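Local coordinates for TRAP solute Binding Protein (Uncultured marine bacterium, PDB 5I7I) that binds aromatic acids such as 3-hydroxybenzoate and probably delivers them, as the extracellular solute-binding component, to a TRAP transporter, at residues A[25-30]-A[57-62]; A[48-53]-A[258-263]; A[204-209]-A[232-237]; A[208-213]-A[276-281]. All coordinates share one frame; numbering follows the deposited sequence. Where two conformers were deposited one is given.

Interaction 1: A[25-30]-A[57-62]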
# COMPACT_ATOMS: atom_id res chain seq x y z
N VAL A 25 -24.33 -2.73 17.24
CA VAL A 25 -23.41 -3.72 16.69
C VAL A 25 -21.99 -3.25 16.95
O VAL A 25 -21.63 -2.11 16.61
CB VAL A 25 -23.65 -3.95 15.18
CG1 VAL A 25 -23.54 -2.66 14.42
CG2 VAL A 25 -22.66 -4.99 14.63
N VAL A 26 -21.19 -4.12 17.52
CA VAL A 26 -19.77 -3.88 17.74
C VAL A 26 -18.99 -4.57 16.64
O VAL A 26 -19.19 -5.77 16.38
CB VAL A 26 -19.34 -4.39 19.13
CG1 VAL A 26 -17.83 -4.21 19.31
CG2 VAL A 26 -20.10 -3.65 20.21
N LEU A 27 -18.10 -3.83 15.99
CA LEU A 27 -17.22 -4.40 14.98
C LEU A 27 -15.77 -4.26 15.43
O LEU A 27 -15.31 -3.16 15.73
CB LEU A 27 -17.38 -3.68 13.64
CG LEU A 27 -18.82 -3.69 13.11
CD1 LEU A 27 -18.91 -2.83 11.85
CD2 LEU A 27 -19.27 -5.11 12.84
N LYS A 28 -15.06 -5.38 15.45
CA LYS A 28 -13.65 -5.40 15.86
C LYS A 28 -12.77 -5.12 14.65
O LYS A 28 -12.76 -5.89 13.69
CB LYS A 28 -13.30 -6.78 16.41
CG LYS A 28 -14.09 -7.20 17.63
CD LYS A 28 -13.85 -8.66 17.98
CE LYS A 28 -14.82 -9.15 19.02
NZ LYS A 28 -14.77 -10.64 19.17
N PHE A 29 -12.04 -4.01 14.71
CA PHE A 29 -11.08 -3.65 13.68
C PHE A 29 -9.68 -4.01 14.14
O PHE A 29 -9.28 -3.66 15.26
CB PHE A 29 -11.14 -2.16 13.37
CG PHE A 29 -10.00 -1.68 12.52
CD1 PHE A 29 -10.04 -1.78 11.13
CD2 PHE A 29 -8.84 -1.18 13.10
CE1 PHE A 29 -8.97 -1.37 10.37
CE2 PHE A 29 -7.77 -0.78 12.33
CZ PHE A 29 -7.85 -0.88 10.97
N HIS A 30 -8.91 -4.65 13.26
CA HIS A 30 -7.56 -5.06 13.59
C HIS A 30 -6.59 -4.60 12.50
O HIS A 30 -6.90 -4.70 11.31
CB HIS A 30 -7.51 -6.60 13.72
CG HIS A 30 -6.37 -7.09 14.54
ND1 HIS A 30 -5.87 -8.37 14.41
CD2 HIS A 30 -5.65 -6.51 15.53
CE1 HIS A 30 -4.89 -8.55 15.28
NE2 HIS A 30 -4.73 -7.43 15.96
N GLY A 57 -25.10 6.18 16.50
CA GLY A 57 -24.45 5.53 17.62
C GLY A 57 -24.58 4.03 17.65
O GLY A 57 -24.12 3.40 18.61
N GLU A 58 -25.16 3.42 16.61
CA GLU A 58 -25.48 2.00 16.65
C GLU A 58 -24.34 1.11 16.17
O GLU A 58 -24.14 0.02 16.72
CB GLU A 58 -26.74 1.73 15.83
CG GLU A 58 -27.97 2.44 16.39
CD GLU A 58 -29.14 2.44 15.45
OE1 GLU A 58 -29.10 1.74 14.41
OE2 GLU A 58 -30.13 3.15 15.73
N ILE A 59 -23.58 1.52 15.16
CA ILE A 59 -22.47 0.73 14.65
C ILE A 59 -21.20 1.27 15.28
O ILE A 59 -20.74 2.36 14.94
CB ILE A 59 -22.36 0.77 13.12
CG1 ILE A 59 -23.67 0.31 12.46
CG2 ILE A 59 -21.21 -0.13 12.66
CD1 ILE A 59 -23.69 0.51 10.93
N LYS A 60 -20.60 0.47 16.17
CA LYS A 60 -19.45 0.87 16.98
C LYS A 60 -18.24 0.06 16.56
O LYS A 60 -18.19 -1.16 16.79
CB LYS A 60 -19.72 0.60 18.46
CG LYS A 60 -20.82 1.44 19.07
CD LYS A 60 -20.93 1.14 20.58
CE LYS A 60 -21.76 2.15 21.33
NZ LYS A 60 -23.18 2.17 20.90
N VAL A 61 -17.25 0.72 16.00
CA VAL A 61 -15.99 0.08 15.65
C VAL A 61 -15.03 0.22 16.84
O VAL A 61 -14.83 1.33 17.36
CB VAL A 61 -15.40 0.71 14.39
CG1 VAL A 61 -14.09 0.03 14.00
CG2 VAL A 61 -16.40 0.64 13.26
N GLU A 62 -14.47 -0.91 17.29
CA GLU A 62 -13.39 -0.94 18.28
C GLU A 62 -12.08 -1.12 17.51
O GLU A 62 -11.91 -2.11 16.80
CB GLU A 62 -13.55 -2.10 19.26
CG GLU A 62 -14.77 -2.11 20.15
CD GLU A 62 -14.91 -3.40 20.98
OE1 GLU A 62 -14.20 -4.44 20.75
OE2 GLU A 62 -15.77 -3.35 21.88
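Glu58, in the turn that leads into the second strand, makes the first link: its carbonyl O accepts the N-H of Val25 in a nearly straight bond (172°). Its carboxylate turns away from Val25 and is bound through OE1 by His254. At Ile59 the side chains take over. Ile59 CG1 lies beside Val25 CG1 at 3.6 Å, the two pointing the same way, while its other branch, CG2, meets Leu27 CD1, also at 3.6 Å. Val25 can offer that methyl because CG1 sits between the backbone N and the carbonyl carbon (chi1 56°). Lys60 turns both its N-H and its C=O to the neighbouring strand, giving the first to Val25 O at 2.8 Å and taking Leu27 N-H on the second. Its side chain leaves by the other face of the sheet, bends at the last torsion (chi4 64°) and returns NZ to Gly57 O, with Glu24 as salt-bridge partner. Val61, back on the face of Ile59, puts CG1 against Phe29 CB at 3.7 Å. Glu62 closes the run: its N-H goes to Leu27 O, and its O receives Phe29 N at 2.8 Å. The extended Glu62 chain lies over Val26, whose CG1 touches OE2 at 3.4 Å, and OE1 is held by Tyr64. One face, with Ile59 and Val61, is thus apolar and covered by helix 38-54 through Val51 and Ser48; the other carries Lys60, Glu62 and Lys28. Parallel neighbours joined by an intervening helix make this the beta-alpha-beta unit of strand 25-31, helix 38-54 and strand 59-64, at the edge of a five-stranded mixed sheet.

Interaction 2: A[48-53]-A[258-263]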
# COMPACT_ATOMS: atom_id res chain seq x y z
N SER A 48 -14.55 5.39 11.20
CA SER A 48 -15.38 4.84 12.26
C SER A 48 -16.27 5.91 12.88
O SER A 48 -17.40 5.62 13.27
CB SER A 48 -14.50 4.16 13.31
OG SER A 48 -13.87 5.10 14.15
N GLU A 49 -15.79 7.15 12.95
CA GLU A 49 -16.62 8.23 13.50
C GLU A 49 -17.77 8.58 12.57
O GLU A 49 -18.86 8.92 13.03
CB GLU A 49 -15.77 9.47 13.74
CG GLU A 49 -14.78 9.29 14.84
CD GLU A 49 -13.67 10.32 14.83
OE1 GLU A 49 -13.53 11.05 13.82
OE2 GLU A 49 -12.94 10.40 15.84
N LYS A 50 -17.52 8.56 11.26
CA LYS A 50 -18.58 8.83 10.30
C LYS A 50 -19.62 7.71 10.34
O LYS A 50 -20.83 7.98 10.30
CB LYS A 50 -17.98 9.02 8.90
CG LYS A 50 -18.98 9.35 7.78
CD LYS A 50 -18.25 9.67 6.44
CE LYS A 50 -19.20 9.98 5.27
NZ LYS A 50 -20.12 8.86 4.93
N VAL A 51 -19.15 6.46 10.45
CA VAL A 51 -20.04 5.31 10.56
C VAL A 51 -20.87 5.39 11.84
O VAL A 51 -22.07 5.08 11.84
CB VAL A 51 -19.24 4.00 10.46
CG1 VAL A 51 -20.08 2.80 10.90
CG2 VAL A 51 -18.76 3.77 9.02
N LEU A 52 -20.24 5.81 12.94
CA LEU A 52 -20.95 5.98 14.20
C LEU A 52 -22.02 7.06 14.06
O LEU A 52 -23.18 6.86 14.44
CB LEU A 52 -19.95 6.35 15.29
CG LEU A 52 -20.49 6.39 16.72
CD1 LEU A 52 -20.85 4.98 17.19
CD2 LEU A 52 -19.49 7.04 17.66
N ALA A 53 -21.64 8.21 13.51
CA ALA A 53 -22.57 9.33 13.38
C ALA A 53 -23.75 8.96 12.50
O ALA A 53 -24.90 9.27 12.82
CB ALA A 53 -21.84 10.54 12.82
N ILE A 258 -22.77 1.28 5.94
CA ILE A 258 -21.48 0.75 5.52
C ILE A 258 -21.23 1.08 4.05
O ILE A 258 -20.15 1.56 3.68
CB ILE A 258 -21.38 -0.76 5.79
CG1 ILE A 258 -21.47 -1.08 7.29
CG2 ILE A 258 -20.08 -1.33 5.16
CD1 ILE A 258 -20.36 -0.46 8.15
N ASP A 259 -22.23 0.86 3.20
CA ASP A 259 -22.03 1.04 1.76
C ASP A 259 -21.89 2.51 1.39
O ASP A 259 -21.18 2.82 0.42
CB ASP A 259 -23.13 0.32 1.00
CG ASP A 259 -23.04 -1.20 1.16
OD1 ASP A 259 -21.90 -1.70 1.24
OD2 ASP A 259 -24.07 -1.89 1.18
N ASN A 260 -22.48 3.41 2.17
CA ASN A 260 -22.26 4.84 2.00
C ASN A 260 -20.85 5.24 2.42
O ASN A 260 -20.43 6.37 2.15
CB ASN A 260 -23.30 5.61 2.83
CG ASN A 260 -23.32 7.11 2.53
OD1 ASN A 260 -23.21 7.94 3.44
ND2 ASN A 260 -23.50 7.46 1.27
N ASN A 261 -20.14 4.34 3.05
CA ASN A 261 -18.77 4.53 3.49
C ASN A 261 -17.87 3.45 2.92
O ASN A 261 -16.99 2.93 3.60
CB ASN A 261 -18.73 4.55 5.01
CG ASN A 261 -19.35 5.81 5.55
OD1 ASN A 261 -18.70 6.85 5.56
ND2 ASN A 261 -20.62 5.75 5.95
N ALA A 262 -18.12 3.10 1.66
CA ALA A 262 -17.36 2.07 0.98
C ALA A 262 -17.34 2.41 -0.50
O ALA A 262 -18.01 3.34 -0.97
CB ALA A 262 -17.96 0.67 1.22
N GLY A 263 -16.56 1.64 -1.24
CA GLY A 263 -16.58 1.67 -2.69
C GLY A 263 -15.70 2.77 -3.27
O GLY A 263 -14.79 3.28 -2.63
O HOH W 1 -19.82 9.32 2.05
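Lys50 and Asn261 make the polar heart of this contact through a hydrogen bond from Lys50 NZ to Asn261 OD1 that, at 2.5 Å, is modelled unusually short. The ammonium does not come in on a lone pair: it stands above the amide's carbonyl plane, 36° out of it. The methylenes of the lysine run past the same oxygen. Lys50 gets there by an extended chain, with CG anti to the backbone N (chi1 -178°), that turns only at its end (chi4 -61°). Beside this bond, Val51 supplies the apolar part. Its CG2 packs against the amide carbon CG of Asn261 at 4.1 Å, while CG1 looks to Ile258 CD1 at 4.3 Å, a looser touch.

The next shell fixes these groups. A water accepts from Lys50 NZ at 2.9 Å and donates to the carbonyl O of Asn260, giving the lysine a second tie to the same turn. Glu54, one helical turn further on, forms a salt bridge with Lys50 and also accepts from Asn261 ND2, which donates in addition to Val257 O; the amide is thereby held in its rotation. Trp47 NE1 binds Asn261 O, and within the turn Asn261 N returns to Ile258 O at 2.9 Å. Behind Val51 lies Ile59 of the neighbouring strand. The arrangement is a helix-to-turn contact in the periplasmic-binding-protein-like fold: helix 38-54, the connecting helix of a beta-alpha-beta unit, is joined to the turn between helices 252-259 and 264-287.

Interaction 3: A[204-209]-A[232-237]. With 3HB (3-hydroxybenzoic acid), chain C.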
# COMPACT_ATOMS: atom_id res chain seq x y z
N GLY A 204 18.75 -0.00 3.77
CA GLY A 204 17.76 0.96 3.37
C GLY A 204 16.49 0.24 3.00
O GLY A 204 16.35 -0.96 3.23
N MET A 205 15.56 0.99 2.43
CA MET A 205 14.23 0.46 2.16
C MET A 205 13.53 1.36 1.17
O MET A 205 13.91 2.52 0.97
CB MET A 205 13.37 0.37 3.43
CG MET A 205 12.97 1.71 4.03
SD MET A 205 14.27 2.49 4.96
CE MET A 205 13.34 3.89 5.59
N VAL A 206 12.46 0.82 0.61
CA VAL A 206 11.45 1.64 -0.05
C VAL A 206 10.21 1.72 0.83
O VAL A 206 9.77 0.71 1.41
CB VAL A 206 11.11 1.20 -1.48
CG1 VAL A 206 12.27 1.44 -2.39
CG2 VAL A 206 10.66 -0.23 -1.52
N VAL A 207 9.69 2.94 0.97
CA VAL A 207 8.40 3.26 1.56
C VAL A 207 8.03 4.65 1.05
O VAL A 207 8.91 5.44 0.71
CB VAL A 207 8.41 3.34 3.10
CG1 VAL A 207 8.24 1.98 3.74
CG2 VAL A 207 9.68 4.00 3.63
N PRO A 208 6.76 5.00 1.05
CA PRO A 208 6.39 6.41 0.90
C PRO A 208 6.79 7.17 2.15
O PRO A 208 7.13 6.59 3.18
CB PRO A 208 4.88 6.36 0.72
CG PRO A 208 4.48 5.18 1.57
CD PRO A 208 5.59 4.17 1.43
N TRP A 209 6.74 8.50 2.08
CA TRP A 209 7.07 9.29 3.26
C TRP A 209 6.12 9.01 4.42
O TRP A 209 6.54 9.04 5.57
CB TRP A 209 7.00 10.77 2.94
CG TRP A 209 7.94 11.34 1.94
CD1 TRP A 209 7.62 11.87 0.72
CD2 TRP A 209 9.36 11.51 2.08
NE1 TRP A 209 8.73 12.35 0.10
CE2 TRP A 209 9.81 12.15 0.91
CE3 TRP A 209 10.28 11.21 3.09
CZ2 TRP A 209 11.15 12.48 0.73
CZ3 TRP A 209 11.59 11.55 2.90
CH2 TRP A 209 12.02 12.18 1.73
N GLY A 232 5.48 7.46 -10.59
CA GLY A 232 6.40 7.22 -9.50
C GLY A 232 6.96 5.82 -9.54
O GLY A 232 6.62 4.99 -10.38
N LEU A 233 7.88 5.56 -8.62
CA LEU A 233 8.67 4.33 -8.66
C LEU A 233 7.78 3.10 -8.57
O LEU A 233 7.91 2.17 -9.37
CB LEU A 233 9.67 4.35 -7.51
CG LEU A 233 10.69 3.24 -7.48
CD1 LEU A 233 11.63 3.38 -8.70
CD2 LEU A 233 11.48 3.28 -6.16
N TYR A 234 6.87 3.07 -7.60
CA TYR A 234 5.99 1.94 -7.37
C TYR A 234 4.97 2.39 -6.34
O TYR A 234 5.16 3.40 -5.64
CB TYR A 234 6.74 0.71 -6.82
CG TYR A 234 7.03 0.90 -5.34
CD1 TYR A 234 8.08 1.69 -4.91
CD2 TYR A 234 6.19 0.35 -4.37
CE1 TYR A 234 8.30 1.93 -3.56
CE2 TYR A 234 6.41 0.60 -3.00
CZ TYR A 234 7.46 1.38 -2.61
OH TYR A 234 7.69 1.69 -1.28
N THR A 235 3.90 1.60 -6.23
CA THR A 235 3.06 1.65 -5.05
C THR A 235 2.68 0.22 -4.71
O THR A 235 2.98 -0.72 -5.46
CB THR A 235 1.81 2.52 -5.26
OG1 THR A 235 1.17 2.70 -4.01
CG2 THR A 235 0.82 1.86 -6.20
N THR A 236 2.01 0.05 -3.57
CA THR A 236 1.52 -1.28 -3.21
C THR A 236 0.09 -1.18 -2.68
O THR A 236 -0.23 -0.25 -1.93
CB THR A 236 2.47 -2.02 -2.23
OG1 THR A 236 2.23 -3.43 -2.24
CG2 THR A 236 2.34 -1.48 -0.81
N PRO A 237 -0.81 -2.05 -3.14
CA PRO A 237 -2.21 -1.95 -2.73
C PRO A 237 -2.46 -2.28 -1.27
O PRO A 237 -1.95 -3.27 -0.73
CB PRO A 237 -2.93 -2.93 -3.66
CG PRO A 237 -2.11 -2.94 -4.86
CD PRO A 237 -0.69 -2.85 -4.37
C1' 3HB C . 4.85 -0.79 3.61
O1' 3HB C . 5.74 -0.40 2.82
O2' 3HB C . 4.86 -1.98 4.04
C1 3HB C . 3.79 0.17 4.13
C2 3HB C . 3.67 1.43 3.54
C3 3HB C . 2.73 2.32 3.99
C4 3HB C . 1.91 1.98 5.04
C5 3HB C . 2.02 0.73 5.63
C6 3HB C . 2.96 -0.18 5.18
O3 3HB C . 2.63 3.55 3.40
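Tyr234 thrusts the far end of its ring at Val206, and this is the close part of the contact. The ring reaches across the valine obliquely: Tyr234 CE1 lies 3.6 Å from Val206 CB, and Tyr234 OH sits 3.5 Å from Val206 CG2. The tyrosine gets that far because CG stands between its backbone N and carbonyl carbon (chi1 78°), sending the ring out from the extended chain. At the ring's edge, OH comes 3.3 Å from Val207 N, but the angle is too poor for a hydrogen bond. Contact thins out on both flanks. Val206 CG1 meets Leu233 CD2 at 4.3 Å, and Pro208 CD is 4.2 Å from Tyr234 OH. No touching residue faces solvent; what lies beyond the thin flank at Pro208 is the ligand. Pro208 CG stands 3.1 Å from O3 of 3-hydroxybenzoate, and Val207 CG1 lies 3.6 Å from its carboxylate oxygen O1'. Putting a leucine at Tyr234 would probably open a gap beside Val206 CB and CG2, where the far end of the ring now packs. The chemistry is thus chiefly apolar, consistent with backing for one wall of the pocket, where Arg168, held by Val206 O, binds the ligand through its other terminal nitrogen.

Interaction 4: A[208-213]-A[276-281]. With 3HB (3-hydroxybenzoic acid), chain C.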
# COMPACT_ATOMS: atom_id res chain seq x y z
N PRO A 208 6.76 5.00 1.05
CA PRO A 208 6.39 6.41 0.90
C PRO A 208 6.79 7.17 2.15
O PRO A 208 7.13 6.59 3.18
CB PRO A 208 4.88 6.36 0.72
CG PRO A 208 4.48 5.18 1.57
CD PRO A 208 5.59 4.17 1.43
N TRP A 209 6.74 8.50 2.08
CA TRP A 209 7.07 9.29 3.26
C TRP A 209 6.12 9.01 4.42
O TRP A 209 6.54 9.04 5.57
CB TRP A 209 7.00 10.77 2.94
CG TRP A 209 7.94 11.34 1.94
CD1 TRP A 209 7.62 11.87 0.72
CD2 TRP A 209 9.36 11.51 2.08
NE1 TRP A 209 8.73 12.35 0.10
CE2 TRP A 209 9.81 12.15 0.91
CE3 TRP A 209 10.28 11.21 3.09
CZ2 TRP A 209 11.15 12.48 0.73
CZ3 TRP A 209 11.59 11.55 2.90
CH2 TRP A 209 12.02 12.18 1.73
N GLU A 210 4.83 8.78 4.13
CA GLU A 210 3.79 8.95 5.15
C GLU A 210 3.95 7.98 6.30
O GLU A 210 3.57 8.30 7.43
CB GLU A 210 2.40 8.79 4.53
CG GLU A 210 2.07 7.38 4.03
CD GLU A 210 1.37 6.49 5.04
OE1 GLU A 210 1.20 5.28 4.75
OE2 GLU A 210 0.97 6.98 6.13
N ILE A 211 4.49 6.78 6.04
CA ILE A 211 4.61 5.74 7.07
C ILE A 211 5.85 5.95 7.93
O ILE A 211 5.96 5.34 9.00
CB ILE A 211 4.57 4.33 6.41
CG1 ILE A 211 4.38 3.22 7.45
CG2 ILE A 211 5.81 4.09 5.58
CD1 ILE A 211 3.10 3.32 8.25
N MET A 212 6.79 6.79 7.50
CA MET A 212 8.11 6.78 8.12
C MET A 212 8.09 7.32 9.53
O MET A 212 8.74 6.72 10.41
CB MET A 212 9.10 7.54 7.24
CG MET A 212 9.38 6.83 5.95
SD MET A 212 10.45 7.71 4.82
CE MET A 212 12.00 7.69 5.68
N PRO A 213 7.43 8.43 9.83
CA PRO A 213 7.58 8.99 11.18
C PRO A 213 7.01 8.09 12.25
O PRO A 213 7.47 8.14 13.40
CB PRO A 213 6.85 10.33 11.09
CG PRO A 213 6.94 10.69 9.62
CD PRO A 213 6.74 9.37 8.92
N GLY A 276 -1.99 13.52 0.55
CA GLY A 276 -1.75 14.56 1.54
C GLY A 276 -0.82 14.13 2.65
O GLY A 276 -0.07 14.95 3.20
N PHE A 277 -0.88 12.85 3.04
CA PHE A 277 -0.06 12.41 4.16
C PHE A 277 1.43 12.51 3.85
O PHE A 277 2.25 12.60 4.79
CB PHE A 277 -0.34 10.95 4.51
CG PHE A 277 -1.74 10.64 5.03
CD1 PHE A 277 -2.52 11.55 5.72
CD2 PHE A 277 -2.24 9.37 4.83
CE1 PHE A 277 -3.77 11.19 6.19
CE2 PHE A 277 -3.48 9.02 5.29
CZ PHE A 277 -4.25 9.92 5.97
N GLU A 278 1.81 12.50 2.58
CA GLU A 278 3.23 12.64 2.25
C GLU A 278 3.79 13.98 2.71
O GLU A 278 4.98 14.07 3.01
CB GLU A 278 3.47 12.53 0.74
CG GLU A 278 3.16 11.20 0.12
CD GLU A 278 4.04 10.10 0.68
OE1 GLU A 278 5.20 9.97 0.23
OE2 GLU A 278 3.58 9.38 1.59
N VAL A 279 2.97 15.04 2.71
CA VAL A 279 3.47 16.40 2.86
C VAL A 279 4.08 16.62 4.25
O VAL A 279 5.25 17.02 4.34
CB VAL A 279 2.38 17.43 2.52
CG1 VAL A 279 2.90 18.85 2.75
CG2 VAL A 279 1.93 17.24 1.08
N PRO A 280 3.36 16.36 5.34
CA PRO A 280 3.98 16.62 6.65
C PRO A 280 5.10 15.66 6.94
O PRO A 280 6.05 16.02 7.63
CB PRO A 280 2.81 16.46 7.64
CG PRO A 280 1.77 15.66 6.90
CD PRO A 280 1.93 16.03 5.47
N ALA A 281 5.01 14.44 6.41
CA ALA A 281 6.04 13.43 6.67
C ALA A 281 7.33 13.79 5.96
O ALA A 281 8.42 13.64 6.52
CB ALA A 281 5.54 12.06 6.23
C1' 3HB C . 4.85 -0.79 3.61
O1' 3HB C . 5.74 -0.40 2.82
O2' 3HB C . 4.86 -1.98 4.04
C1 3HB C . 3.79 0.17 4.13
C2 3HB C . 3.67 1.43 3.54
C3 3HB C . 2.73 2.32 3.99
C4 3HB C . 1.91 1.98 5.04
C5 3HB C . 2.02 0.73 5.63
C6 3HB C . 2.96 -0.18 5.18
O3 3HB C . 2.63 3.55 3.40
O HOH W 2 9.18 11.00 6.53
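Glu278 turns its carboxylate across the start of segment 208-213, each oxygen taking a separate backbone N-H. OE1 accepts from Trp209 N at 2.8 Å, on the syn side and 17° out of the carboxylate plane; OE2 is met by Glu210 N at 2.9 Å from above that plane. A bend at its second torsion (chi2 -63°) folds the glutamate back to this position. The Trp209 and Glu278 side chains cross at about a right angle, and the indole carbon CD1 comes 3.1 Å from OE1. Glu210 crosses the same carboxylate obliquely, the two carboxylate planes 63° apart, and its charged end points elsewhere: OE1 accepts the ligand hydroxyl O3 at 2.6 Å, while OE2 is taken by Asn38. Apolar contacts complete the fit. Glu210 CB rests on Phe277 CB at 3.5 Å, and Ala281 presents its methyl to Trp209 CB at 3.8 Å and to the ring of Pro213. Ile211 lies on the ligand side, its CB 3.6 Å from C3 of the hydroxybenzoate ring. Replacing Glu278 with a glutamine would probably cost one of the two backbone N-H groups its acceptor and leave Lys148, which also pairs with OE1, without its countercharge. Two buried glutamates thus divide the work: Glu278 of helix 264-287 accepts the two successive N-H groups that open the irregular turn, and Glu210, held in place next to them, takes the 3-hydroxyl of the bound ligand. Lys148 is likely to stabilise the negative charge on Glu278.

Interactions 1 and 2 share one part of the fold, about 11 Å apart between centres: interaction 1 pairs the two strands of the beta-alpha-beta unit, and its connecting helix 38-54, packed on strand 59-64, meets the turn after helix 252-259 in interaction 2. Interaction 1 is a partly buried sheet edge held by regular backbone bonds, whereas interaction 2, which is buried, depends on side-chain polar groups and a water. Interactions 3 and 4 are buried too but lie nearer the centre of the chain, share Pro208 and Trp209, and both touch 3-hydroxybenzoate. There, interaction 3 packs apolar groups behind the pocket wall, and interaction 4 brings carboxylates to backbone donors and ligand.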